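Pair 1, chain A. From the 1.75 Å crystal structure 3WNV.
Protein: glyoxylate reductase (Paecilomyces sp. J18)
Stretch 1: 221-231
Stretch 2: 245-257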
# COMPACT_ATOMS: atom_id res chain seq x y z
N THR A 221 2.37 -3.92 13.73
CA THR A 221 2.69 -4.74 12.56
C THR A 221 4.05 -4.39 11.97
O THR A 221 4.52 -5.10 11.09
CB THR A 221 1.63 -4.64 11.45
OG1 THR A 221 1.54 -3.27 11.03
CG2 THR A 221 0.24 -5.11 11.95
N ARG A 222 4.68 -3.31 12.45
CA ARG A 222 6.08 -3.03 12.05
C ARG A 222 6.92 -4.24 12.45
O ARG A 222 6.84 -4.68 13.60
CB ARG A 222 6.64 -1.79 12.79
CG ARG A 222 8.09 -1.47 12.41
CD ARG A 222 8.60 -0.24 13.12
NE ARG A 222 9.99 0.06 12.78
CZ ARG A 222 11.05 -0.47 13.39
NH1 ARG A 222 10.91 -1.35 14.38
NH2 ARG A 222 12.28 -0.13 12.99
N HIS A 223 7.70 -4.78 11.51
CA HIS A 223 8.51 -5.99 11.75
C HIS A 223 7.73 -7.21 12.24
O HIS A 223 8.29 -8.08 12.94
CB HIS A 223 9.61 -5.69 12.77
CG HIS A 223 10.66 -4.75 12.28
ND1 HIS A 223 11.87 -4.58 12.92
CD2 HIS A 223 10.71 -3.95 11.18
CE1 HIS A 223 12.60 -3.69 12.27
NE2 HIS A 223 11.91 -3.30 11.20
N ILE A 224 6.45 -7.30 11.89
CA ILE A 224 5.72 -8.51 12.20
C ILE A 224 6.41 -9.78 11.64
O ILE A 224 6.31 -10.86 12.22
CB ILE A 224 4.26 -8.43 11.74
CG1 ILE A 224 3.41 -9.53 12.38
CG2 ILE A 224 4.18 -8.39 10.21
CD1 ILE A 224 1.90 -9.35 12.13
N ILE A 225 7.12 -9.65 10.51
CA ILE A 225 8.03 -10.71 10.05
C ILE A 225 9.47 -10.31 10.41
O ILE A 225 10.07 -9.48 9.76
CB ILE A 225 7.87 -10.94 8.52
CG1 ILE A 225 6.39 -11.17 8.19
CG2 ILE A 225 8.77 -12.10 8.00
CD1 ILE A 225 5.87 -12.46 8.73
N GLY A 226 9.99 -10.85 11.50
CA GLY A 226 11.37 -10.61 11.85
C GLY A 226 12.12 -11.94 11.93
O GLY A 226 11.66 -12.92 11.36
N GLU A 227 13.26 -11.95 12.62
CA GLU A 227 14.14 -13.13 12.64
C GLU A 227 13.40 -14.38 13.04
O GLU A 227 13.58 -15.44 12.43
CB GLU A 227 15.23 -12.94 13.67
CG GLU A 227 16.39 -12.10 13.25
CD GLU A 227 17.59 -12.39 14.14
OE1 GLU A 227 17.51 -13.36 14.92
OE2 GLU A 227 18.60 -11.65 14.04
N LYS A 228 12.62 -14.25 14.11
CA LYS A 228 11.88 -15.38 14.69
C LYS A 228 10.94 -15.99 13.65
O LYS A 228 10.87 -17.21 13.51
CB LYS A 228 11.03 -14.93 15.91
CG LYS A 228 11.40 -15.57 17.26
CD LYS A 228 10.17 -15.68 18.19
CE LYS A 228 9.40 -17.01 17.98
NZ LYS A 228 10.28 -18.26 18.01
N GLU A 229 10.21 -15.13 12.93
CA GLU A 229 9.25 -15.60 11.95
C GLU A 229 9.90 -16.20 10.71
O GLU A 229 9.41 -17.19 10.16
CB GLU A 229 8.33 -14.44 11.53
CG GLU A 229 7.37 -13.99 12.65
CD GLU A 229 8.07 -13.25 13.78
OE1 GLU A 229 9.13 -12.60 13.54
OE2 GLU A 229 7.56 -13.34 14.91
N LEU A 230 11.01 -15.63 10.27
CA LEU A 230 11.72 -16.16 9.13
C LEU A 230 12.21 -17.57 9.47
O LEU A 230 12.23 -18.46 8.60
CB LEU A 230 12.91 -15.27 8.78
CG LEU A 230 12.47 -13.91 8.23
CD1 LEU A 230 13.62 -12.92 8.22
CD2 LEU A 230 11.86 -14.04 6.80
N ALA A 231 12.59 -17.76 10.73
CA ALA A 231 13.19 -19.02 11.13
C ALA A 231 12.12 -20.11 11.15
O ALA A 231 12.44 -21.29 10.99
CB ALA A 231 13.89 -18.88 12.48
N GLY A 245 6.86 -1.90 3.34
CA GLY A 245 8.09 -2.66 3.49
C GLY A 245 8.44 -2.85 4.96
O GLY A 245 9.10 -3.82 5.31
N ALA A 246 7.96 -1.95 5.81
CA ALA A 246 8.35 -1.99 7.21
C ALA A 246 7.63 -3.08 7.99
O ALA A 246 7.90 -3.28 9.19
CB ALA A 246 8.16 -0.60 7.91
N LEU A 247 6.76 -3.82 7.32
CA LEU A 247 6.15 -5.01 7.91
C LEU A 247 7.19 -6.10 8.10
O LEU A 247 7.00 -7.04 8.88
CB LEU A 247 5.03 -5.57 7.02
CG LEU A 247 3.81 -4.67 6.80
CD1 LEU A 247 2.98 -5.33 5.68
CD2 LEU A 247 2.97 -4.49 8.08
N ILE A 248 8.30 -5.99 7.37
CA ILE A 248 9.36 -6.96 7.47
C ILE A 248 10.59 -6.24 8.01
O ILE A 248 10.84 -5.10 7.64
CB ILE A 248 9.73 -7.56 6.10
CG1 ILE A 248 8.49 -8.14 5.45
CG2 ILE A 248 10.88 -8.60 6.28
CD1 ILE A 248 8.67 -8.61 4.01
N ASP A 249 11.30 -6.91 8.93
CA ASP A 249 12.61 -6.49 9.41
C ASP A 249 13.58 -6.74 8.25
O ASP A 249 14.05 -7.86 8.04
CB ASP A 249 12.99 -7.33 10.65
CG ASP A 249 14.34 -6.95 11.21
OD1 ASP A 249 15.11 -6.29 10.50
OD2 ASP A 249 14.66 -7.31 12.38
N GLU A 250 13.82 -5.70 7.44
CA GLU A 250 14.51 -5.91 6.17
C GLU A 250 15.94 -6.39 6.40
O GLU A 250 16.49 -7.16 5.60
CB GLU A 250 14.49 -4.60 5.36
CG GLU A 250 14.78 -4.78 3.87
CD GLU A 250 14.37 -3.52 3.09
OE1 GLU A 250 13.15 -3.25 3.08
OE2 GLU A 250 15.24 -2.78 2.53
N LYS A 251 16.54 -5.98 7.50
CA LYS A 251 17.91 -6.45 7.78
C LYS A 251 17.88 -7.94 8.10
O LYS A 251 18.76 -8.68 7.68
CB LYS A 251 18.56 -5.66 8.91
CG LYS A 251 19.08 -4.30 8.50
CD LYS A 251 19.60 -3.58 9.71
CE LYS A 251 19.93 -2.14 9.37
NZ LYS A 251 20.22 -1.34 10.59
N ALA A 252 16.85 -8.39 8.80
CA ALA A 252 16.70 -9.82 9.06
C ALA A 252 16.38 -10.63 7.80
O ALA A 252 16.82 -11.78 7.64
CB ALA A 252 15.61 -10.05 10.12
N LEU A 253 15.60 -10.03 6.92
CA LEU A 253 15.28 -10.65 5.64
C LEU A 253 16.58 -10.84 4.84
O LEU A 253 16.81 -11.92 4.25
CB LEU A 253 14.29 -9.75 4.89
CG LEU A 253 14.05 -10.21 3.44
CD1 LEU A 253 13.27 -11.47 3.43
CD2 LEU A 253 13.31 -9.09 2.68
N VAL A 254 17.45 -9.83 4.85
CA VAL A 254 18.74 -9.95 4.14
C VAL A 254 19.58 -11.11 4.72
O VAL A 254 20.12 -11.94 3.97
CB VAL A 254 19.53 -8.63 4.15
CG1 VAL A 254 21.01 -8.88 3.71
CG2 VAL A 254 18.85 -7.60 3.21
N ARG A 255 19.69 -11.19 6.04
CA ARG A 255 20.42 -12.32 6.62
C ARG A 255 19.84 -13.69 6.25
O ARG A 255 20.57 -14.67 6.12
CB ARG A 255 20.50 -12.18 8.16
CG ARG A 255 21.14 -10.88 8.61
CD ARG A 255 21.49 -10.90 10.10
NE ARG A 255 20.29 -10.88 10.95
CZ ARG A 255 19.66 -9.78 11.36
NH1 ARG A 255 20.09 -8.58 10.99
NH2 ARG A 255 18.60 -9.86 12.15
N ALA A 256 18.51 -13.76 6.12
CA ALA A 256 17.84 -14.99 5.79
C ALA A 256 18.01 -15.38 4.32
O ALA A 256 18.05 -16.56 3.96
CB ALA A 256 16.32 -14.88 6.19
N LEU A 257 18.13 -14.37 3.47
CA LEU A 257 18.49 -14.61 2.07
C LEU A 257 19.92 -15.11 2.01
O LEU A 257 20.25 -16.05 1.26
CB LEU A 257 18.35 -13.30 1.29
CG LEU A 257 16.93 -13.01 0.84
CD1 LEU A 257 16.75 -11.56 0.49
CD2 LEU A 257 16.55 -13.88 -0.40
O HOH W 1 13.84 -9.48 13.89

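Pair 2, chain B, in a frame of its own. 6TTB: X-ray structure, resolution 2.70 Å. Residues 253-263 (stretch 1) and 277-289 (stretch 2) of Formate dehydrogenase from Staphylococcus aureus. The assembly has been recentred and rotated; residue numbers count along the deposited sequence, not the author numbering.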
# COMPACT_ATOMS: atom_id res chain seq x y z
N THR B 253 14.35 6.24 -21.75
CA THR B 253 13.33 5.65 -20.91
C THR B 253 12.02 5.61 -21.69
O THR B 253 11.14 4.83 -21.35
CB THR B 253 13.25 6.34 -19.56
OG1 THR B 253 12.46 7.54 -19.74
CG2 THR B 253 14.62 6.63 -18.95
N ASP B 254 11.95 6.40 -22.79
CA ASP B 254 10.78 6.37 -23.64
C ASP B 254 10.47 4.89 -24.01
O ASP B 254 11.33 4.16 -24.50
CB ASP B 254 10.97 7.30 -24.80
CG ASP B 254 9.72 7.45 -25.61
OD1 ASP B 254 8.75 6.70 -25.34
OD2 ASP B 254 9.71 8.30 -26.50
N ASN B 255 9.29 4.39 -23.65
CA ASN B 255 8.92 3.05 -24.03
C ASN B 255 9.95 1.98 -23.63
O ASN B 255 9.91 0.88 -24.15
CB ASN B 255 8.69 2.93 -25.51
CG ASN B 255 7.60 1.93 -25.76
OD1 ASN B 255 6.55 1.98 -25.11
ND2 ASN B 255 7.81 1.00 -26.66
N LEU B 256 10.79 2.25 -22.60
CA LEU B 256 11.82 1.32 -22.17
C LEU B 256 11.23 0.02 -21.71
O LEU B 256 11.82 -0.98 -21.93
CB LEU B 256 12.65 1.91 -21.04
CG LEU B 256 13.73 0.96 -20.50
CD1 LEU B 256 14.56 0.31 -21.66
CD2 LEU B 256 14.63 1.65 -19.48
N PHE B 257 10.20 0.03 -20.90
CA PHE B 257 9.67 -1.26 -20.40
C PHE B 257 8.62 -1.75 -21.39
O PHE B 257 7.46 -1.39 -21.22
CB PHE B 257 9.05 -1.07 -19.02
CG PHE B 257 10.04 -0.92 -17.91
CD1 PHE B 257 10.73 0.27 -17.73
CD2 PHE B 257 10.29 -1.96 -17.04
CE1 PHE B 257 11.73 0.38 -16.77
CE2 PHE B 257 11.26 -1.83 -16.03
CZ PHE B 257 11.96 -0.65 -15.89
N ASP B 258 9.11 -2.21 -22.57
CA ASP B 258 8.27 -2.70 -23.67
C ASP B 258 8.02 -4.18 -23.50
O ASP B 258 8.24 -4.70 -22.42
CB ASP B 258 8.88 -2.47 -25.06
CG ASP B 258 10.33 -2.95 -25.21
OD1 ASP B 258 10.91 -3.33 -24.19
OD2 ASP B 258 10.91 -2.88 -26.39
N LYS B 259 7.58 -4.87 -24.55
CA LYS B 259 7.32 -6.29 -24.39
C LYS B 259 8.59 -6.99 -23.92
O LYS B 259 8.54 -7.90 -23.08
CB LYS B 259 6.78 -7.00 -25.62
CG LYS B 259 6.50 -8.46 -25.29
CD LYS B 259 6.25 -9.51 -26.46
CE LYS B 259 6.02 -10.91 -25.88
NZ LYS B 259 5.16 -11.79 -26.72
N ASP B 260 9.73 -6.49 -24.40
CA ASP B 260 10.99 -7.21 -24.29
C ASP B 260 11.48 -7.24 -22.87
O ASP B 260 11.85 -8.31 -22.35
CB ASP B 260 12.08 -6.51 -25.05
CG ASP B 260 12.09 -6.94 -26.50
OD1 ASP B 260 11.44 -8.01 -26.81
OD2 ASP B 260 12.74 -6.25 -27.32
N VAL B 261 11.55 -6.01 -22.28
CA VAL B 261 11.91 -5.77 -20.89
C VAL B 261 10.91 -6.44 -19.93
O VAL B 261 11.32 -7.15 -19.03
CB VAL B 261 12.04 -4.29 -20.54
CG1 VAL B 261 12.50 -4.17 -19.09
CG2 VAL B 261 12.96 -3.51 -21.45
N LEU B 262 9.62 -6.12 -20.03
CA LEU B 262 8.66 -6.86 -19.22
C LEU B 262 9.06 -8.31 -19.28
O LEU B 262 9.25 -8.90 -18.25
CB LEU B 262 7.24 -6.65 -19.75
CG LEU B 262 6.74 -5.21 -19.67
CD1 LEU B 262 5.30 -5.06 -20.10
CD2 LEU B 262 6.96 -4.63 -18.27
N SER B 263 9.22 -8.87 -20.48
CA SER B 263 9.51 -10.30 -20.66
C SER B 263 10.67 -10.80 -19.76
O SER B 263 10.62 -11.90 -19.28
CB SER B 263 9.71 -10.67 -22.17
N GLY B 277 3.97 7.75 -17.28
CA GLY B 277 3.24 6.73 -18.02
C GLY B 277 4.04 6.08 -19.14
O GLY B 277 4.03 4.84 -19.25
N LYS B 278 4.67 6.92 -20.02
CA LYS B 278 5.16 6.44 -21.33
C LYS B 278 6.37 5.53 -21.16
O LYS B 278 6.78 4.90 -22.13
CB LYS B 278 5.64 7.60 -22.22
CG LYS B 278 5.15 7.61 -23.67
CD LYS B 278 6.20 8.26 -24.60
CE LYS B 278 5.72 8.61 -26.01
NZ LYS B 278 5.34 7.40 -26.77
N ILE B 279 7.00 5.53 -19.99
CA ILE B 279 8.16 4.63 -19.84
C ILE B 279 7.69 3.19 -20.01
O ILE B 279 8.50 2.27 -20.35
CB ILE B 279 8.86 4.77 -18.49
CG1 ILE B 279 9.58 6.10 -18.38
CG2 ILE B 279 9.81 3.57 -18.25
CD1 ILE B 279 9.83 6.52 -16.98
N VAL B 280 6.38 3.00 -19.73
CA VAL B 280 5.90 1.66 -19.70
C VAL B 280 4.89 1.48 -20.81
O VAL B 280 3.86 2.14 -20.84
CB VAL B 280 5.36 1.24 -18.33
CG1 VAL B 280 4.68 -0.13 -18.44
CG2 VAL B 280 6.49 1.20 -17.31
N ASN B 281 5.16 0.48 -21.64
CA ASN B 281 4.38 0.28 -22.83
C ASN B 281 2.96 -0.10 -22.44
O ASN B 281 2.72 -1.19 -21.93
CB ASN B 281 4.96 -0.79 -23.76
CG ASN B 281 4.11 -0.85 -25.04
OD1 ASN B 281 3.14 -1.59 -25.08
ND2 ASN B 281 4.36 0.07 -26.00
N ARG B 282 2.01 0.79 -22.79
CA ARG B 282 0.63 0.62 -22.36
C ARG B 282 0.20 -0.83 -22.55
O ARG B 282 -0.33 -1.47 -21.63
CB ARG B 282 -0.30 1.51 -23.15
CG ARG B 282 -1.75 1.24 -22.82
CD ARG B 282 -2.67 2.13 -23.61
NE ARG B 282 -2.93 1.34 -24.78
CZ ARG B 282 -3.20 1.81 -25.96
NH1 ARG B 282 -3.34 3.11 -26.14
NH2 ARG B 282 -3.34 0.98 -26.96
N ASP B 283 0.45 -1.34 -23.76
CA ASP B 283 -0.20 -2.55 -24.22
C ASP B 283 0.57 -3.77 -23.73
O ASP B 283 0.00 -4.79 -23.34
CB ASP B 283 -0.30 -2.52 -25.73
CG ASP B 283 -1.48 -1.68 -26.23
OD1 ASP B 283 -2.30 -1.12 -25.34
OD2 ASP B 283 -1.66 -1.65 -27.48
N ALA B 284 1.89 -3.68 -23.81
CA ALA B 284 2.75 -4.74 -23.34
C ALA B 284 2.41 -5.04 -21.88
O ALA B 284 2.36 -6.21 -21.50
CB ALA B 284 4.18 -4.37 -23.51
N LEU B 285 2.13 -3.98 -21.07
CA LEU B 285 2.00 -4.18 -19.64
C LEU B 285 0.70 -4.95 -19.36
O LEU B 285 0.64 -5.77 -18.45
CB LEU B 285 1.96 -2.84 -18.93
CG LEU B 285 1.64 -2.94 -17.45
CD1 LEU B 285 2.92 -3.04 -16.68
CD2 LEU B 285 0.83 -1.74 -16.96
N VAL B 286 -0.34 -4.64 -20.12
CA VAL B 286 -1.56 -5.44 -20.11
C VAL B 286 -1.27 -6.92 -20.39
O VAL B 286 -1.56 -7.77 -19.53
CB VAL B 286 -2.60 -4.84 -21.05
CG1 VAL B 286 -3.82 -5.74 -21.23
CG2 VAL B 286 -2.96 -3.44 -20.57
N GLU B 287 -0.56 -7.21 -21.51
CA GLU B 287 -0.35 -8.60 -21.91
C GLU B 287 0.44 -9.31 -20.83
O GLU B 287 0.07 -10.40 -20.42
CB GLU B 287 0.16 -8.77 -23.34
N ALA B 288 1.38 -8.59 -20.23
CA ALA B 288 2.18 -9.09 -19.10
C ALA B 288 1.30 -9.47 -17.87
O ALA B 288 1.49 -10.55 -17.27
CB ALA B 288 3.26 -8.07 -18.75
N LEU B 289 0.33 -8.59 -17.50
CA LEU B 289 -0.58 -8.92 -16.41
C LEU B 289 -1.47 -10.10 -16.83
O LEU B 289 -1.56 -11.12 -16.14
CB LEU B 289 -1.41 -7.70 -16.01
CG LEU B 289 -0.85 -6.75 -14.94
CD1 LEU B 289 0.37 -7.27 -14.28
CD2 LEU B 289 -0.61 -5.37 -15.49

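In both pairs a type II turn leads through a short extended segment into a helix, and the second stretch runs from a 3-10 segment through an extended residue into a second helix. Fourteen central residues superpose with an RMSD of 0.4 Å, and the helix axes cross at -34° in each, 9.6 Å apart in pair 1 and 9.3 Å in pair 2.

Three backbone hydrogen bonds recur, and backbone atoms are common to any side chain. In pair 1, H223(A) N donates to A246(A) O (2.8 Å), I225(A) N to L247(A) O (3.1 Å), and D249(A) N to I225(A) O (3.0 Å). Pair 2 has N255(B) N to K278(B) O (3.0 Å), F257(B) N to I279(B) O (2.9 Å), and N281(B) N to F257(B) O (3.0 Å). I225(A) and I248(A), like F257(B) and V280(B), form a single beta bridge.

Between the helices, L230(A) and L262(B) point toward the other stretch. Two of their partners are alanines: L230(A) CD1 lies 4.0 Å from A252(A) CB and 3.9 Å from A256(A) CB, and L262(B) CD1 lies 3.7 Å from A284(B) CB and 3.9 Å from A288(B) CB. A leucine, L253(A) or L285(B), adds a further contact. Alanine suits these places because its short side chain lets a branched leucine settle against the helix backbone; L230(A) CD1 comes within 3.4 Å of A252(A) O.

At the bridge, I225(A) CB meets I248(A) CG1 at 4.2 Å. F257(B) CB, which points toward the other stretch, meets V280(B) CG2 at 3.8 Å, and its ring adds CD1 to I279(B) CG2 (3.5 Å). I248(A) and V280(B) are branched at CB, which suits extended backbone. L247(A) CD2 and I279(B) CG1 place apolar carbon against the turn threonines, each 3.5 Å from OG1 of T221(A) and T253(B) respectively.

D249(A) and N281(B) stand at the N-cap of the second helix, which a carboxylate oxygen caps in one and an amide oxygen in the other: D249(A) OD1 accepts from A252(A) N (3.2 Å), N281(B) OD1 from A284(B) N (2.7 Å). D249(A) OD2 accepts from a water that also binds E227(A) N, while N281(B) ND2 donates to N255(B) OD1 (3.0 Å). Matching N255(B), H223(A) instead lays a ring face over D249(A) CA, 3.7 Å from the ring centroid.

E227(A) OE2 and R255(A) NH2 form a salt bridge at 2.6 Å. The matching K259(B) and E287(B) swap the signs, but E287(B) is unmodelled beyond CB. Separately, a long salt bridge joins D254(B) OD1 and K278(B) NZ (3.8 Å) at the turn.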